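Local coordinates for sensor protein kinase WalK (Staphylococcus aureus, PDB 4YWZ), which is an essential membrane histidine kinase of the WalKR two-component system, whose extracellular receptor domain probably senses an outside signal, at residues S91-L105 with V117-V130. The protein carries 1 engineered substitution. Sequence-based numbering, arbitrary orientation.
Sequences SVQKALSLGQSNDHL and VWVYNIPVKVDKKV
N102 and H104 form antiparallel hydrogen-bonded pairs with N121 and V119, joining edge strand 102-105 to strand 117-126, while the axis of helix 91-98 passes 7.8 Å from that of strand 117-126 at closest approach. N121 is one junction between the helix and the hairpin, a worked example of a buried amide used in this way. Its ND2 spends one N-H on N102 OD1 at 3.0 Å, nearly straight and in its own amide plane; the other goes to S91 OG in a more bent bond. The two amides are turned 78° apart. N133 on the neighbouring strand donates to N121 OD1, and D89 bonds S91 OG. The N102 amide, with CG between backbone N and carbonyl carbon (chi1 66°), is gripped through both its polar atoms: S91 O accepts from N102 ND2 and from A95 N, which approach from opposite faces of its plane. Beside them, V119 CB sits over one face of the H104 ring, 4.1 Å from its centroid, a CH-pi contact. On the other side of the sheet, facing helix 7-37, W118 NE1 donates a hydrogen bond to D103 OD2 (2.9 Å) from above the carboxylate plane. Where the helix ends, P123 CG lies against G99 C at 3.4 Å, and extended K125 brings NZ to a lone pair of G99 O, 3.0 Å away. In this Cache-family receptor domain the helix is thus joined to its sheet by amides at its first turn, by A95 on P123 and L96 on V130, and by a lysine whose charge probably complements the C-terminal carbonyls of G99 and, through a water, L98.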
ATOM      1  N   SER A  91     -17.668  17.696  -6.370  1.00 18.12           N
ATOM      2  CA  SER A  91     -17.057  16.513  -7.007  1.00 18.64           C
ATOM      3  C   SER A  91     -18.025  15.347  -6.980  1.00 18.89           C
ATOM      4  O   SER A  91     -18.171  14.583  -7.932  1.00 18.19           O
ATOM      5  CB  SER A  91     -15.703  16.133  -6.348  1.00 17.40           C
ATOM      6  OG  SER A  91     -15.820  15.613  -5.028  1.00 17.56           O
ATOM      7  N   VAL A  92     -18.794  15.259  -5.913  1.00 17.51           N
ATOM      8  CA  VAL A  92     -19.849  14.223  -5.782  1.00 17.61           C
ATOM      9  C   VAL A  92     -20.932  14.488  -6.852  1.00 17.67           C
ATOM     10  O   VAL A  92     -21.393  13.577  -7.544  1.00 18.14           O
ATOM     11  CB  VAL A  92     -20.467  14.185  -4.393  1.00 17.32           C
ATOM     12  CG1 VAL A  92     -21.752  13.342  -4.270  1.00 17.03           C
ATOM     13  CG2 VAL A  92     -19.430  13.715  -3.369  1.00 19.39           C
ATOM     14  N   GLN A  93     -21.364  15.751  -6.957  1.00 18.91           N
ATOM     15  CA  GLN A  93     -22.367  16.168  -7.980  1.00 20.19           C
ATOM     16  C   GLN A  93     -21.893  15.781  -9.371  1.00 19.98           C
ATOM     17  O   GLN A  93     -22.733  15.292 -10.168  1.00 20.01           O
ATOM     18  CB  GLN A  93     -22.646  17.671  -7.884  1.00 22.53           C
ATOM     19  CG  GLN A  93     -23.312  18.121  -6.596  1.00 30.32           C
ATOM     20  CD  GLN A  93     -23.303  19.653  -6.190  1.00 33.94           C
ATOM     21  OE1 GLN A  93     -22.439  20.416  -6.531  1.00 33.98           O
ATOM     22  NE2 GLN A  93     -24.235  20.008  -5.357  1.00 41.37           N
ATOM     23  N   LYS A  94     -20.599  16.020  -9.657  1.00 18.19           N
ATOM     24  CA  LYS A  94     -20.022  15.707 -10.942  1.00 19.51           C
ATOM     25  C   LYS A  94     -20.162  14.177 -11.221  1.00 19.85           C
ATOM     26  O   LYS A  94     -20.605  13.713 -12.261  1.00 21.08           O
ATOM     27  CB  LYS A  94     -18.670  16.261 -11.167  1.00 21.73           C
ATOM     28  CG  LYS A  94     -18.067  15.959 -12.485  1.00 25.09           C
ATOM     29  CD  LYS A  94     -16.683  16.599 -12.609  1.00 28.69           C
ATOM     30  CE  LYS A  94     -16.191  16.477 -14.012  1.00 40.62           C
ATOM     31  NZ  LYS A  94     -14.722  16.558 -14.146  1.00 48.62           N
ATOM     32  N   ALA A  95     -19.763  13.354 -10.268  1.00 18.75           N
ATOM     33  CA  ALA A  95     -19.900  11.882 -10.460  1.00 18.91           C
ATOM     34  C   ALA A  95     -21.316  11.424 -10.657  1.00 19.11           C
ATOM     35  O   ALA A  95     -21.602  10.575 -11.493  1.00 19.70           O
ATOM     36  CB  ALA A  95     -19.310  11.187  -9.229  1.00 18.82           C
ATOM     37  N   LEU A  96     -22.216  11.964  -9.861  1.00 18.30           N
ATOM     38  CA  LEU A  96     -23.642  11.609  -9.941  1.00 19.39           C
ATOM     39  C   LEU A  96     -24.199  11.988 -11.330  1.00 23.13           C
ATOM     40  O   LEU A  96     -25.035  11.224 -11.896  1.00 23.59           O
ATOM     41  CB  LEU A  96     -24.405  12.300  -8.865  1.00 20.37           C
ATOM     42  CG  LEU A  96     -24.279  11.810  -7.430  1.00 17.82           C
ATOM     43  CD1 LEU A  96     -24.995  12.750  -6.517  1.00 21.07           C
ATOM     44  CD2 LEU A  96     -24.718  10.347  -7.148  1.00 20.76           C
ATOM     45  N   SER A  97     -23.841  13.164 -11.790  1.00 22.47           N
ATOM     46  CA  SER A  97     -24.379  13.663 -13.138  1.00 23.43           C
ATOM     47  C   SER A  97     -23.840  13.042 -14.326  1.00 26.39           C
ATOM     48  O   SER A  97     -24.533  12.898 -15.322  1.00 26.48           O
ATOM     49  CB  SER A  97     -24.149  15.179 -13.334  1.00 28.16           C
ATOM     50  OG  SER A  97     -24.821  15.852 -12.295  1.00 35.87           O
ATOM     51  N   LEU A  98     -22.557  12.816 -14.326  1.00 20.21           N
ATOM     52  CA  LEU A  98     -21.817  12.245 -15.448  1.00 22.44           C
ATOM     53  C   LEU A  98     -21.807  10.751 -15.422  1.00 23.14           C
ATOM     54  O   LEU A  98     -21.553  10.120 -16.473  1.00 23.09           O
ATOM     55  CB  LEU A  98     -20.411  12.773 -15.539  1.00 25.27           C
ATOM     56  CG  LEU A  98     -20.187  14.297 -15.730  1.00 28.93           C
ATOM     57  CD1 LEU A  98     -18.740  14.652 -15.804  1.00 28.69           C
ATOM     58  CD2 LEU A  98     -20.906  14.712 -17.004  1.00 32.90           C
ATOM     59  N   GLY A  99     -22.027  10.100 -14.236  1.00 21.40           N
ATOM     60  CA  GLY A  99     -21.810   8.661 -14.143  1.00 22.69           C
ATOM     61  C   GLY A  99     -20.368   8.236 -14.384  1.00 22.20           C
ATOM     62  O   GLY A  99     -20.144   7.162 -14.923  1.00 22.66           O
ATOM     63  N   GLN A 100     -19.389   9.082 -14.046  1.00 21.32           N
ATOM     64  CA  GLN A 100     -18.015   8.812 -14.210  1.00 20.96           C
ATOM     65  C   GLN A 100     -17.294   9.044 -12.869  1.00 18.93           C
ATOM     66  O   GLN A 100     -17.643   9.981 -12.155  1.00 19.66           O
ATOM     67  CB  GLN A 100     -17.394   9.717 -15.257  1.00 23.40           C
ATOM     68  CG  GLN A 100     -17.964   9.503 -16.691  1.00 29.01           C
ATOM     69  CD  GLN A 100     -17.481  10.567 -17.685  1.00 39.82           C
ATOM     70  OE1 GLN A 100     -16.766  11.547 -17.348  1.00 48.05           O
ATOM     71  NE2 GLN A 100     -17.871  10.370 -18.936  1.00 53.84           N
ATOM     72  N   SER A 101     -16.235   8.262 -12.658  1.00 18.44           N
ATOM     73  CA  SER A 101     -15.394   8.511 -11.466  1.00 18.42           C
ATOM     74  C   SER A 101     -14.663   9.812 -11.649  1.00 17.87           C
ATOM     75  O   SER A 101     -14.384  10.356 -12.762  1.00 18.29           O
ATOM     76  CB  SER A 101     -14.354   7.420 -11.383  1.00 22.97           C
ATOM     77  OG  SER A 101     -15.033   6.222 -11.119  1.00 30.86           O
ATOM     78  N   ASN A 102     -14.178  10.366 -10.504  1.00 15.61           N
ATOM     79  CA  ASN A 102     -13.352  11.529 -10.478  1.00 15.02           C
ATOM     80  C   ASN A 102     -12.477  11.562  -9.246  1.00 15.93           C
ATOM     81  O   ASN A 102     -12.698  10.749  -8.375  1.00 16.14           O
ATOM     82  CB  ASN A 102     -14.106  12.863 -10.670  1.00 17.70           C
ATOM     83  CG  ASN A 102     -15.042  13.191  -9.545  1.00 19.46           C
ATOM     84  OD1 ASN A 102     -14.639  13.292  -8.355  1.00 16.90           O
ATOM     85  ND2 ASN A 102     -16.300  13.375  -9.879  1.00 18.59           N
ATOM     86  N   ASP A 103     -11.473  12.425  -9.266  1.00 17.27           N
ATOM     87  CA  ASP A 103     -10.529  12.508  -8.081  1.00 18.67           C
ATOM     88  C   ASP A 103      -9.897  13.849  -7.948  1.00 17.60           C
ATOM     89  O   ASP A 103      -9.711  14.573  -8.953  1.00 18.15           O
ATOM     90  CB  ASP A 103      -9.404  11.439  -8.123  1.00 18.14           C
ATOM     91  CG  ASP A 103      -8.366  11.709  -9.168  1.00 19.11           C
ATOM     92  OD1 ASP A 103      -8.630  11.365 -10.363  1.00 23.42           O
ATOM     93  OD2 ASP A 103      -7.318  12.302  -8.901  1.00 21.56           O
ATOM     94  N   HIS A 104      -9.541  14.213  -6.727  1.00 17.84           N
ATOM     95  CA  HIS A 104      -8.723  15.419  -6.499  1.00 17.91           C
ATOM     96  C   HIS A 104      -8.043  15.345  -5.148  1.00 17.58           C
ATOM     97  O   HIS A 104      -8.433  14.541  -4.302  1.00 17.52           O
ATOM     98  CB  HIS A 104      -9.614  16.674  -6.577  1.00 19.28           C
ATOM     99  CG  HIS A 104     -10.675  16.792  -5.543  1.00 17.19           C
ATOM    100  ND1 HIS A 104     -11.874  16.110  -5.614  1.00 18.10           N
ATOM    101  CD2 HIS A 104     -10.750  17.556  -4.438  1.00 21.33           C
ATOM    102  CE1 HIS A 104     -12.613  16.400  -4.548  1.00 21.20           C
ATOM    103  NE2 HIS A 104     -11.949  17.272  -3.817  1.00 20.90           N
ATOM    104  N   LEU A 105      -7.046  16.218  -4.965  1.00 18.36           N
ATOM    105  CA  LEU A 105      -6.332  16.283  -3.695  1.00 19.24           C
ATOM    106  C   LEU A 105      -6.899  17.373  -2.821  1.00 21.98           C
ATOM    107  O   LEU A 105      -7.416  18.452  -3.332  1.00 23.48           O
ATOM    108  CB  LEU A 105      -4.876  16.582  -3.965  1.00 22.84           C
ATOM    109  CG  LEU A 105      -3.902  15.586  -4.457  1.00 29.31           C
ATOM    110  CD1 LEU A 105      -2.543  16.306  -4.702  1.00 31.55           C
ATOM    111  CD2 LEU A 105      -3.686  14.494  -3.368  1.00 28.54           C
ATOM    112  N   VAL A 117      -4.766  14.666   1.334  1.00 16.55           N
ATOM    113  CA  VAL A 117      -5.701  13.552   1.279  1.00 17.06           C
ATOM    114  C   VAL A 117      -6.218  13.413  -0.143  1.00 18.68           C
ATOM    115  O   VAL A 117      -6.438  14.384  -0.803  1.00 17.54           O
ATOM    116  CB  VAL A 117      -6.893  13.802   2.215  1.00 18.14           C
ATOM    117  CG1 VAL A 117      -7.992  12.767   1.989  1.00 18.02           C
ATOM    118  CG2 VAL A 117      -6.402  13.708   3.677  1.00 20.51           C
ATOM    119  N   TRP A 118      -6.330  12.222  -0.644  1.00 16.86           N
ATOM    120  CA  TRP A 118      -6.759  12.009  -1.985  1.00 16.64           C
ATOM    121  C   TRP A 118      -8.211  11.604  -1.898  1.00 16.07           C
ATOM    122  O   TRP A 118      -8.594  10.594  -1.274  1.00 18.06           O
ATOM    123  CB  TRP A 118      -5.945  10.920  -2.705  1.00 17.83           C
ATOM    124  CG  TRP A 118      -6.212  10.788  -4.151  1.00 16.31           C
ATOM    125  CD1 TRP A 118      -6.119  11.763  -5.066  1.00 17.39           C
ATOM    126  CD2 TRP A 118      -6.627   9.601  -4.877  1.00 17.99           C
ATOM    127  NE1 TRP A 118      -6.445  11.277  -6.352  1.00 20.34           N
ATOM    128  CE2 TRP A 118      -6.775   9.969  -6.249  1.00 20.71           C
ATOM    129  CE3 TRP A 118      -6.941   8.305  -4.502  1.00 19.24           C
ATOM    130  CZ2 TRP A 118      -7.148   9.049  -7.233  1.00 18.88           C
ATOM    131  CZ3 TRP A 118      -7.373   7.407  -5.475  1.00 18.38           C
ATOM    132  CH2 TRP A 118      -7.480   7.803  -6.814  1.00 18.17           C
ATOM    133  N   VAL A 119      -9.072  12.333  -2.631  1.00 14.72           N
ATOM    134  CA  VAL A 119     -10.507  12.099  -2.627  1.00 15.59           C
ATOM    135  C   VAL A 119     -10.852  11.474  -3.989  1.00 16.36           C
ATOM    136  O   VAL A 119     -10.439  11.949  -5.067  1.00 17.52           O
ATOM    137  CB  VAL A 119     -11.341  13.405  -2.541  1.00 17.55           C
ATOM    138  CG1 VAL A 119     -12.842  13.190  -2.860  1.00 18.47           C
ATOM    139  CG2 VAL A 119     -11.079  14.085  -1.200  1.00 20.67           C
ATOM    140  N   TYR A 120     -11.487  10.296  -3.910  1.00 15.46           N
ATOM    141  CA  TYR A 120     -11.939   9.507  -5.104  1.00 15.33           C
ATOM    142  C   TYR A 120     -13.422   9.298  -4.941  1.00 15.82           C
ATOM    143  O   TYR A 120     -13.948   8.807  -3.942  1.00 16.53           O
ATOM    144  CB  TYR A 120     -11.177   8.206  -5.156  1.00 17.97           C
ATOM    145  CG  TYR A 120     -11.568   7.320  -6.321  1.00 15.13           C
ATOM    146  CD1 TYR A 120     -11.141   7.669  -7.557  1.00 18.52           C
ATOM    147  CD2 TYR A 120     -12.315   6.195  -6.135  1.00 18.59           C
ATOM    148  CE1 TYR A 120     -11.473   6.889  -8.684  1.00 20.35           C
ATOM    149  CE2 TYR A 120     -12.662   5.388  -7.202  1.00 19.75           C
ATOM    150  CZ  TYR A 120     -12.272   5.783  -8.447  1.00 18.25           C
ATOM    151  OH  TYR A 120     -12.590   4.981  -9.592  1.00 20.94           O
ATOM    152  N   ASN A 121     -14.154   9.584  -6.020  1.00 15.33           N
ATOM    153  CA  ASN A 121     -15.525   9.292  -6.138  1.00 14.68           C
ATOM    154  C   ASN A 121     -15.772   8.280  -7.312  1.00 14.54           C
ATOM    155  O   ASN A 121     -15.231   8.441  -8.410  1.00 16.15           O
ATOM    156  CB  ASN A 121     -16.287  10.550  -6.544  1.00 15.75           C
ATOM    157  CG  ASN A 121     -16.378  11.559  -5.444  1.00 16.90           C
ATOM    158  OD1 ASN A 121     -16.915  11.247  -4.400  1.00 17.85           O
ATOM    159  ND2 ASN A 121     -15.870  12.711  -5.667  1.00 16.80           N
ATOM    160  N   ILE A 122     -16.556   7.265  -6.976  1.00 14.26           N
ATOM    161  CA  ILE A 122     -17.050   6.305  -7.995  1.00 16.44           C
ATOM    162  C   ILE A 122     -18.546   6.167  -7.875  1.00 16.84           C
ATOM    163  O   ILE A 122     -19.107   5.841  -6.847  1.00 17.87           O
ATOM    164  CB  ILE A 122     -16.324   4.937  -7.964  1.00 20.91           C
ATOM    165  CG1 ILE A 122     -16.912   4.041  -9.087  1.00 22.59           C
ATOM    166  CG2 ILE A 122     -16.347   4.290  -6.617  1.00 18.78           C
ATOM    167  CD1 ILE A 122     -16.159   2.748  -9.306  1.00 23.97           C
ATOM    168  N   PRO A 123     -19.243   6.513  -8.976  1.00 16.74           N
ATOM    169  CA  PRO A 123     -20.682   6.349  -8.921  1.00 18.87           C
ATOM    170  C   PRO A 123     -21.076   4.869  -8.958  1.00 16.51           C
ATOM    171  O   PRO A 123     -20.406   4.098  -9.629  1.00 18.45           O
ATOM    172  CB  PRO A 123     -21.173   7.045 -10.237  1.00 19.70           C
ATOM    173  CG  PRO A 123     -20.042   7.149 -11.149  1.00 23.07           C
ATOM    174  CD  PRO A 123     -18.794   7.117 -10.233  1.00 16.88           C
ATOM    175  N   VAL A 124     -22.157   4.558  -8.275  1.00 18.33           N
ATOM    176  CA  VAL A 124     -22.758   3.224  -8.197  1.00 19.56           C
ATOM    177  C   VAL A 124     -23.880   3.178  -9.233  1.00 19.41           C
ATOM    178  O   VAL A 124     -24.730   4.041  -9.206  1.00 18.34           O
ATOM    179  CB  VAL A 124     -23.242   2.826  -6.824  1.00 21.88           C
ATOM    180  CG1 VAL A 124     -23.788   1.412  -6.835  1.00 23.94           C
ATOM    181  CG2 VAL A 124     -22.111   2.998  -5.799  1.00 27.06           C
ATOM    182  N   LYS A 125     -23.760   2.225 -10.182  1.00 20.39           N
ATOM    183  CA  LYS A 125     -24.810   2.069 -11.266  1.00 19.90           C
ATOM    184  C   LYS A 125     -25.499   0.754 -11.098  1.00 22.43           C
ATOM    185  O   LYS A 125     -24.853  -0.281 -10.806  1.00 23.47           O
ATOM    186  CB  LYS A 125     -24.216   2.168 -12.639  1.00 21.31           C
ATOM    187  CG  LYS A 125     -23.605   3.523 -12.940  1.00 21.46           C
ATOM    188  CD  LYS A 125     -23.057   3.579 -14.300  1.00 25.78           C
ATOM    189  CE  LYS A 125     -22.559   4.950 -14.603  1.00 28.78           C
ATOM    190  NZ  LYS A 125     -21.946   4.973 -15.954  1.00 31.34           N
ATOM    191  N   VAL A 126     -26.837   0.755 -11.234  1.00 19.23           N
ATOM    192  CA  VAL A 126     -27.601  -0.465 -11.241  1.00 19.92           C
ATOM    193  C   VAL A 126     -28.431  -0.361 -12.553  1.00 19.49           C
ATOM    194  O   VAL A 126     -29.034   0.672 -12.815  1.00 19.79           O
ATOM    195  CB  VAL A 126     -28.551  -0.511 -10.106  1.00 22.38           C
ATOM    196  CG1 VAL A 126     -29.463  -1.753 -10.194  1.00 23.12           C
ATOM    197  CG2 VAL A 126     -27.753  -0.446  -8.799  1.00 23.15           C
ATOM    198  N   ASP A 127     -28.335  -1.406 -13.365  1.00 22.24           N
ATOM    199  CA  ASP A 127     -29.007  -1.362 -14.702  1.00 23.94           C
ATOM    200  C   ASP A 127     -28.650  -0.159 -15.471  1.00 24.96           C
ATOM    201  O   ASP A 127     -29.509   0.442 -16.101  1.00 24.90           O
ATOM    202  CB  ASP A 127     -30.508  -1.520 -14.487  1.00 26.57           C
ATOM    203  CG  ASP A 127     -31.308  -1.787 -15.815  1.00 31.98           C
ATOM    204  OD1 ASP A 127     -30.703  -2.498 -16.616  1.00 31.99           O
ATOM    205  OD2 ASP A 127     -32.422  -1.210 -16.062  1.00 31.21           O
ATOM    206  N   LYS A 128     -27.348   0.190 -15.449  1.00 23.63           N
ATOM    207  CA  LYS A 128     -26.764   1.347 -16.111  1.00 26.36           C
ATOM    208  C   LYS A 128     -27.145   2.716 -15.591  1.00 26.44           C
ATOM    209  O   LYS A 128     -26.721   3.686 -16.218  1.00 29.83           O
ATOM    210  CB  LYS A 128     -27.125   1.379 -17.604  1.00 33.78           C
ATOM    211  CG  LYS A 128     -27.096   0.036 -18.287  1.00 43.81           C
ATOM    212  CD  LYS A 128     -25.687  -0.364 -18.635  1.00 50.65           C
ATOM    213  CE  LYS A 128     -25.707  -1.313 -19.831  1.00 58.10           C
ATOM    214  NZ  LYS A 128     -24.801  -2.467 -19.545  1.00 65.82           N
ATOM    215  N   LYS A 129     -27.936   2.843 -14.553  1.00 23.11           N
ATOM    216  CA  LYS A 129     -28.338   4.100 -14.001  1.00 23.79           C
ATOM    217  C   LYS A 129     -27.617   4.339 -12.680  1.00 20.52           C
ATOM    218  O   LYS A 129     -27.568   3.471 -11.817  1.00 21.25           O
ATOM    219  CB  LYS A 129     -29.822   4.184 -13.711  1.00 25.50           C
ATOM    220  CG  LYS A 129     -30.693   4.248 -14.995  1.00 35.92           C
ATOM    221  CD  LYS A 129     -31.953   5.073 -14.695  1.00 41.52           C
ATOM    222  CE  LYS A 129     -32.620   5.514 -15.970  1.00 43.80           C
ATOM    223  NZ  LYS A 129     -32.659   4.345 -16.877  1.00 37.76           N
ATOM    224  N   VAL A 130     -27.240   5.609 -12.503  1.00 22.22           N
ATOM    225  CA  VAL A 130     -26.639   6.008 -11.204  1.00 19.94           C
ATOM    226  C   VAL A 130     -27.666   5.905 -10.116  1.00 20.34           C
ATOM    227  O   VAL A 130     -28.761   6.517 -10.201  1.00 21.50           O
ATOM    228  CB  VAL A 130     -26.050   7.434 -11.298  1.00 20.19           C
ATOM    229  CG1 VAL A 130     -25.632   7.946  -9.905  1.00 23.01           C
ATOM    230  CG2 VAL A 130     -24.953   7.453 -12.296  1.00 22.90           C
TER
HETATM  231  O   HOH W   1     -21.606   7.599 -17.674  1.00 34.11           O